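Local coordinates for protein PA1221 (PDB 4DG8) that belongs to the ANL superfamily of AMP-binding enzymes, with adenosine monophosphate bound here, and carries a C-terminal phosphopantetheine attachment site, at residues E63-E71 / L149-P159. Sequence-based numbering, arbitrary orientation.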
ATOM      1  N   GLU A  63      23.962  -6.133   5.380  1.00 21.99           N
ATOM      2  CA  GLU A  63      24.621  -6.519   6.630  1.00 27.06           C
ATOM      3  C   GLU A  63      25.497  -5.378   7.137  1.00 28.39           C
ATOM      4  O   GLU A  63      25.456  -5.039   8.323  1.00 24.60           O
ATOM      5  CB  GLU A  63      25.442  -7.809   6.465  1.00 32.07           C
ATOM      6  CG  GLU A  63      24.591  -9.085   6.330  1.00 32.94           C
ATOM      7  CD  GLU A  63      25.411 -10.378   6.367  1.00 38.69           C
ATOM      8  OE1 GLU A  63      26.549 -10.412   5.845  1.00 39.33           O
ATOM      9  OE2 GLU A  63      24.911 -11.368   6.939  1.00 43.32           O
ATOM     10  N   GLN A  64      26.273  -4.768   6.240  1.00 28.40           N
ATOM     11  CA  GLN A  64      27.126  -3.635   6.641  1.00 29.01           C
ATOM     12  C   GLN A  64      26.334  -2.432   7.198  1.00 29.68           C
ATOM     13  O   GLN A  64      26.626  -1.884   8.300  1.00 37.94           O
ATOM     14  CB  GLN A  64      28.013  -3.201   5.471  1.00 33.58           C
ATOM     15  CG  GLN A  64      28.988  -2.099   5.837  1.00 48.19           C
ATOM     16  CD  GLN A  64      29.854  -1.687   4.670  1.00 68.67           C
ATOM     17  OE1 GLN A  64      29.881  -2.356   3.633  1.00 77.36           O
ATOM     18  NE2 GLN A  64      30.565  -0.576   4.827  1.00 73.17           N
ATOM     19  N   LEU A  65      25.312  -2.029   6.443  1.00 33.82           N
ATOM     20  CA  LEU A  65      24.436  -0.966   6.914  1.00 29.51           C
ATOM     21  C   LEU A  65      23.807  -1.345   8.265  1.00 27.75           C
ATOM     22  O   LEU A  65      23.656  -0.508   9.159  1.00 26.84           O
ATOM     23  CB  LEU A  65      23.357  -0.656   5.873  1.00 23.10           C
ATOM     24  CG  LEU A  65      22.352   0.422   6.283  1.00 21.43           C
ATOM     25  CD1 LEU A  65      23.089   1.678   6.725  1.00 26.44           C
ATOM     26  CD2 LEU A  65      21.404   0.733   5.114  1.00 22.54           C
ATOM     27  N   SER A  66      23.447  -2.617   8.412  1.00 26.80           N
ATOM     28  CA  SER A  66      22.859  -3.092   9.655  1.00 25.11           C
ATOM     29  C   SER A  66      23.871  -2.954  10.781  1.00 30.18           C
ATOM     30  O   SER A  66      23.496  -2.715  11.925  1.00 33.01           O
ATOM     31  CB  SER A  66      22.356  -4.536   9.529  1.00 20.98           C
ATOM     32  OG  SER A  66      21.961  -5.059  10.795  1.00 26.17           O
ATOM     33  N   ASP A  67      25.154  -3.099  10.459  1.00 27.52           N
ATOM     34  CA  ASP A  67      26.187  -2.907  11.462  1.00 31.34           C
ATOM     35  C   ASP A  67      26.107  -1.481  11.991  1.00 29.38           C
ATOM     36  O   ASP A  67      26.159  -1.237  13.209  1.00 26.63           O
ATOM     37  CB  ASP A  67      27.572  -3.164  10.878  1.00 38.38           C
ATOM     38  CG  ASP A  67      27.845  -4.620  10.652  1.00 37.76           C
ATOM     39  OD1 ASP A  67      27.173  -5.451  11.297  1.00 30.59           O
ATOM     40  OD2 ASP A  67      28.746  -4.931   9.834  1.00 39.44           O
ATOM     41  N   TYR A  68      25.969  -0.534  11.066  1.00 34.97           N
ATOM     42  CA  TYR A  68      25.774   0.865  11.479  1.00 32.94           C
ATOM     43  C   TYR A  68      24.478   1.100  12.331  1.00 33.38           C
ATOM     44  O   TYR A  68      24.497   1.732  13.424  1.00 30.24           O
ATOM     45  CB  TYR A  68      25.822   1.760  10.233  1.00 37.97           C
ATOM     46  CG  TYR A  68      25.363   3.180  10.464  1.00 37.61           C
ATOM     47  CD1 TYR A  68      26.266   4.181  10.802  1.00 38.52           C
ATOM     48  CD2 TYR A  68      24.018   3.518  10.340  1.00 32.04           C
ATOM     49  CE1 TYR A  68      25.844   5.477  11.009  1.00 43.54           C
ATOM     50  CE2 TYR A  68      23.582   4.802  10.546  1.00 34.29           C
ATOM     51  CZ  TYR A  68      24.495   5.784  10.881  1.00 42.96           C
ATOM     52  OH  TYR A  68      24.045   7.071  11.091  1.00 43.42           O
ATOM     53  N   LEU A  69      23.356   0.573  11.844  1.00 23.89           N
ATOM     54  CA  LEU A  69      22.090   0.729  12.550  1.00 22.35           C
ATOM     55  C   LEU A  69      22.164   0.153  13.967  1.00 29.82           C
ATOM     56  O   LEU A  69      21.679   0.755  14.927  1.00 26.74           O
ATOM     57  CB  LEU A  69      20.955   0.050  11.778  1.00 22.91           C
ATOM     58  CG  LEU A  69      20.702   0.540  10.353  1.00 27.68           C
ATOM     59  CD1 LEU A  69      19.461  -0.155   9.774  1.00 23.69           C
ATOM     60  CD2 LEU A  69      20.540   2.065  10.341  1.00 22.67           C
ATOM     61  N   LEU A  70      22.756  -1.027  14.094  1.00 29.05           N
ATOM     62  CA  LEU A  70      22.860  -1.667  15.394  1.00 28.21           C
ATOM     63  C   LEU A  70      23.792  -0.885  16.296  1.00 33.31           C
ATOM     64  O   LEU A  70      23.591  -0.846  17.505  1.00 37.51           O
ATOM     65  CB  LEU A  70      23.330  -3.112  15.256  1.00 30.16           C
ATOM     66  CG  LEU A  70      22.198  -3.988  14.726  1.00 28.34           C
ATOM     67  CD1 LEU A  70      22.672  -5.382  14.357  1.00 24.45           C
ATOM     68  CD2 LEU A  70      21.022  -4.017  15.713  1.00 25.65           C
ATOM     69  N   GLU A  71      24.816  -0.264  15.708  1.00 34.39           N
ATOM     70  CA  GLU A  71      25.695   0.575  16.512  1.00 34.67           C
ATOM     71  C   GLU A  71      24.919   1.734  17.146  1.00 31.67           C
ATOM     72  O   GLU A  71      25.119   2.048  18.318  1.00 30.89           O
ATOM     73  CB  GLU A  71      26.886   1.102  15.714  1.00 36.11           C
ATOM     74  CG  GLU A  71      27.671   2.140  16.505  1.00 45.77           C
ATOM     75  CD  GLU A  71      28.964   2.560  15.833  1.00 61.53           C
ATOM     76  OE1 GLU A  71      28.948   2.837  14.607  1.00 62.72           O
ATOM     77  OE2 GLU A  71      29.997   2.617  16.544  1.00 66.67           O
ATOM     78  N   LEU A 149      27.633   7.489   5.201  1.00 51.76           N
ATOM     79  CA  LEU A 149      27.776   6.916   6.543  1.00 50.01           C
ATOM     80  C   LEU A 149      29.187   6.439   6.905  1.00 57.13           C
ATOM     81  O   LEU A 149      29.945   5.974   6.044  1.00 61.46           O
ATOM     82  CB  LEU A 149      26.799   5.760   6.740  1.00 42.32           C
ATOM     83  CG  LEU A 149      25.338   6.087   6.440  1.00 42.95           C
ATOM     84  CD1 LEU A 149      24.481   4.854   6.633  1.00 43.21           C
ATOM     85  CD2 LEU A 149      24.850   7.223   7.311  1.00 41.70           C
ATOM     86  N   PRO A 150      29.532   6.554   8.198  1.00 54.33           N
ATOM     87  CA  PRO A 150      30.808   6.109   8.761  1.00 56.86           C
ATOM     88  C   PRO A 150      30.845   4.599   9.002  1.00 54.94           C
ATOM     89  O   PRO A 150      29.798   3.967   9.182  1.00 51.23           O
ATOM     90  CB  PRO A 150      30.870   6.861  10.092  1.00 57.97           C
ATOM     91  CG  PRO A 150      29.448   6.984  10.502  1.00 52.82           C
ATOM     92  CD  PRO A 150      28.664   7.164   9.226  1.00 51.17           C
ATOM     93  N   ALA A 151      32.051   4.040   9.017  1.00 53.22           N
ATOM     94  CA  ALA A 151      32.253   2.614   9.266  1.00 52.76           C
ATOM     95  C   ALA A 151      31.746   2.196  10.650  1.00 49.59           C
ATOM     96  O   ALA A 151      31.871   2.941  11.620  1.00 43.48           O
ATOM     97  CB  ALA A 151      33.739   2.259   9.118  1.00 47.62           C
ATOM     98  N   ALA A 152      31.179   0.999  10.744  1.00 51.85           N
ATOM     99  CA  ALA A 152      30.803   0.465  12.046  1.00 52.45           C
ATOM    100  C   ALA A 152      31.424  -0.911  12.241  1.00 53.14           C
ATOM    101  O   ALA A 152      31.752  -1.586  11.268  1.00 50.51           O
ATOM    102  CB  ALA A 152      29.285   0.412  12.198  1.00 42.59           C
ATOM    103  N   PRO A 153      31.596  -1.328  13.505  1.00 54.84           N
ATOM    104  CA  PRO A 153      32.158  -2.649  13.808  1.00 56.47           C
ATOM    105  C   PRO A 153      31.245  -3.738  13.262  1.00 49.65           C
ATOM    106  O   PRO A 153      30.023  -3.614  13.408  1.00 42.49           O
ATOM    107  CB  PRO A 153      32.144  -2.696  15.343  1.00 61.12           C
ATOM    108  CG  PRO A 153      31.961  -1.278  15.793  1.00 61.82           C
ATOM    109  CD  PRO A 153      31.162  -0.613  14.719  1.00 53.65           C
ATOM    110  N   ALA A 154      31.803  -4.777  12.643  1.00 45.04           N
ATOM    111  CA  ALA A 154      30.962  -5.843  12.107  1.00 46.57           C
ATOM    112  C   ALA A 154      30.210  -6.521  13.248  1.00 52.77           C
ATOM    113  O   ALA A 154      30.821  -6.977  14.216  1.00 57.90           O
ATOM    114  CB  ALA A 154      31.791  -6.844  11.340  1.00 50.27           C
ATOM    115  N   SER A 155      28.885  -6.582  13.139  1.00 47.25           N
ATOM    116  CA  SER A 155      28.070  -7.099  14.230  1.00 51.59           C
ATOM    117  C   SER A 155      28.499  -8.503  14.618  1.00 53.69           C
ATOM    118  O   SER A 155      28.616  -9.386  13.769  1.00 51.04           O
ATOM    119  CB  SER A 155      26.585  -7.100  13.863  1.00 55.51           C
ATOM    120  OG  SER A 155      25.827  -7.790  14.846  1.00 54.50           O
ATOM    121  N   VAL A 156      28.740  -8.700  15.907  1.00 61.92           N
ATOM    122  CA  VAL A 156      29.073 -10.021  16.418  1.00 66.08           C
ATOM    123  C   VAL A 156      27.885 -10.953  16.188  1.00 59.61           C
ATOM    124  O   VAL A 156      28.049 -12.072  15.694  1.00 54.18           O
ATOM    125  CB  VAL A 156      29.451  -9.973  17.913  1.00 62.92           C
ATOM    126  CG1 VAL A 156      29.556 -11.382  18.480  1.00 65.49           C
ATOM    127  CG2 VAL A 156      30.757  -9.217  18.099  1.00 58.92           C
ATOM    128  N   ALA A 157      26.694 -10.481  16.562  1.00 52.53           N
ATOM    129  CA  ALA A 157      25.448 -11.201  16.320  1.00 43.14           C
ATOM    130  C   ALA A 157      24.301 -10.213  16.153  1.00 47.12           C
ATOM    131  O   ALA A 157      24.219  -9.234  16.891  1.00 46.63           O
ATOM    132  CB  ALA A 157      25.161 -12.136  17.472  1.00 44.50           C
ATOM    133  N   ARG A 158      23.402 -10.474  15.209  1.00 37.05           N
ATOM    134  CA  ARG A 158      22.249  -9.610  15.034  1.00 31.51           C
ATOM    135  C   ARG A 158      21.139 -10.101  15.943  1.00 32.37           C
ATOM    136  O   ARG A 158      21.094 -11.283  16.271  1.00 32.31           O
ATOM    137  CB  ARG A 158      21.800  -9.578  13.575  1.00 32.91           C
ATOM    138  CG  ARG A 158      22.977  -9.375  12.653  1.00 34.36           C
ATOM    139  CD  ARG A 158      22.663  -8.650  11.366  1.00 28.14           C
ATOM    140  NE  ARG A 158      23.916  -8.593  10.622  1.00 34.03           N
ATOM    141  CZ  ARG A 158      24.755  -7.567  10.655  1.00 35.37           C
ATOM    142  NH1 ARG A 158      24.445  -6.475  11.353  1.00 28.13           N
ATOM    143  NH2 ARG A 158      25.896  -7.631   9.979  1.00 30.57           N
ATOM    144  N   PRO A 159      20.247  -9.189  16.356  1.00 41.33           N
ATOM    145  CA  PRO A 159      19.177  -9.527  17.299  1.00 42.04           C
ATOM    146  C   PRO A 159      18.360 -10.715  16.810  1.00 33.56           C
ATOM    147  O   PRO A 159      18.211 -10.932  15.599  1.00 33.05           O
ATOM    148  CB  PRO A 159      18.312  -8.256  17.316  1.00 48.60           C
ATOM    149  CG  PRO A 159      19.235  -7.156  16.883  1.00 43.38           C
ATOM    150  CD  PRO A 159      20.139  -7.798  15.871  1.00 40.24           C
TER
HETATM  151  O   HOH W   1      30.520  -2.971   9.294  1.00 41.35           O
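The phenol ring of Tyr68 carries Leu149 on one face: CD1 of Leu149 sits 3.9 Å above the ring plane, displaced toward the rim, in a CH-pi contact 16° off the ring normal. Pro150 comes to the same ring obliquely, its CD 3.7 Å from Tyr68 CE1. The second flat group, the Arg158 guanidinium, has Glu63 CA over one face and, near its plane at the edge, Asp67 OD1 and Leu70 CD1. The Arg158 chain is extended from CG to NE, and its guanidinium grips Asp67 end-on, with Arg158 NH1 (2.9 Å) and NH2 (2.8 Å) both bonded to Asp67 OD1 in a salt bridge. Neither bond is straight, and both reach the oxygen from above the carboxylate plane. Ser155 N adds a straighter bond of 2.8 Å to the same OD1 (156°), putting three donors on one oxygen. A chi1 of -74° sets the Asp67 carboxylate against the loop, with OD2 bridged by a water to the Ala152 carbonyl oxygen.

In the AMP-binding enzyme fold, the loop that leaves strand 143-145, an outermost strand of a mixed sheet, wraps across helix 55-72, which also packs on helix 88-99 through Leu65 and Leu69; Tyr68 and Leu149 both touch Val144 on that strand. Ser66 OG, hydrogen-bonded to Ser100, lies beside Arg158. Between the two flat groups, Ala152 CB rests 3.6 Å from Tyr68 CA, and the extended Glu71 crosses Pro153 at about a right angle. Toward the far end of the loop, Leu70 CD2 reaches CG of the Pro159 ring at 3.8 Å, with Pro76 touching Pro159 as well.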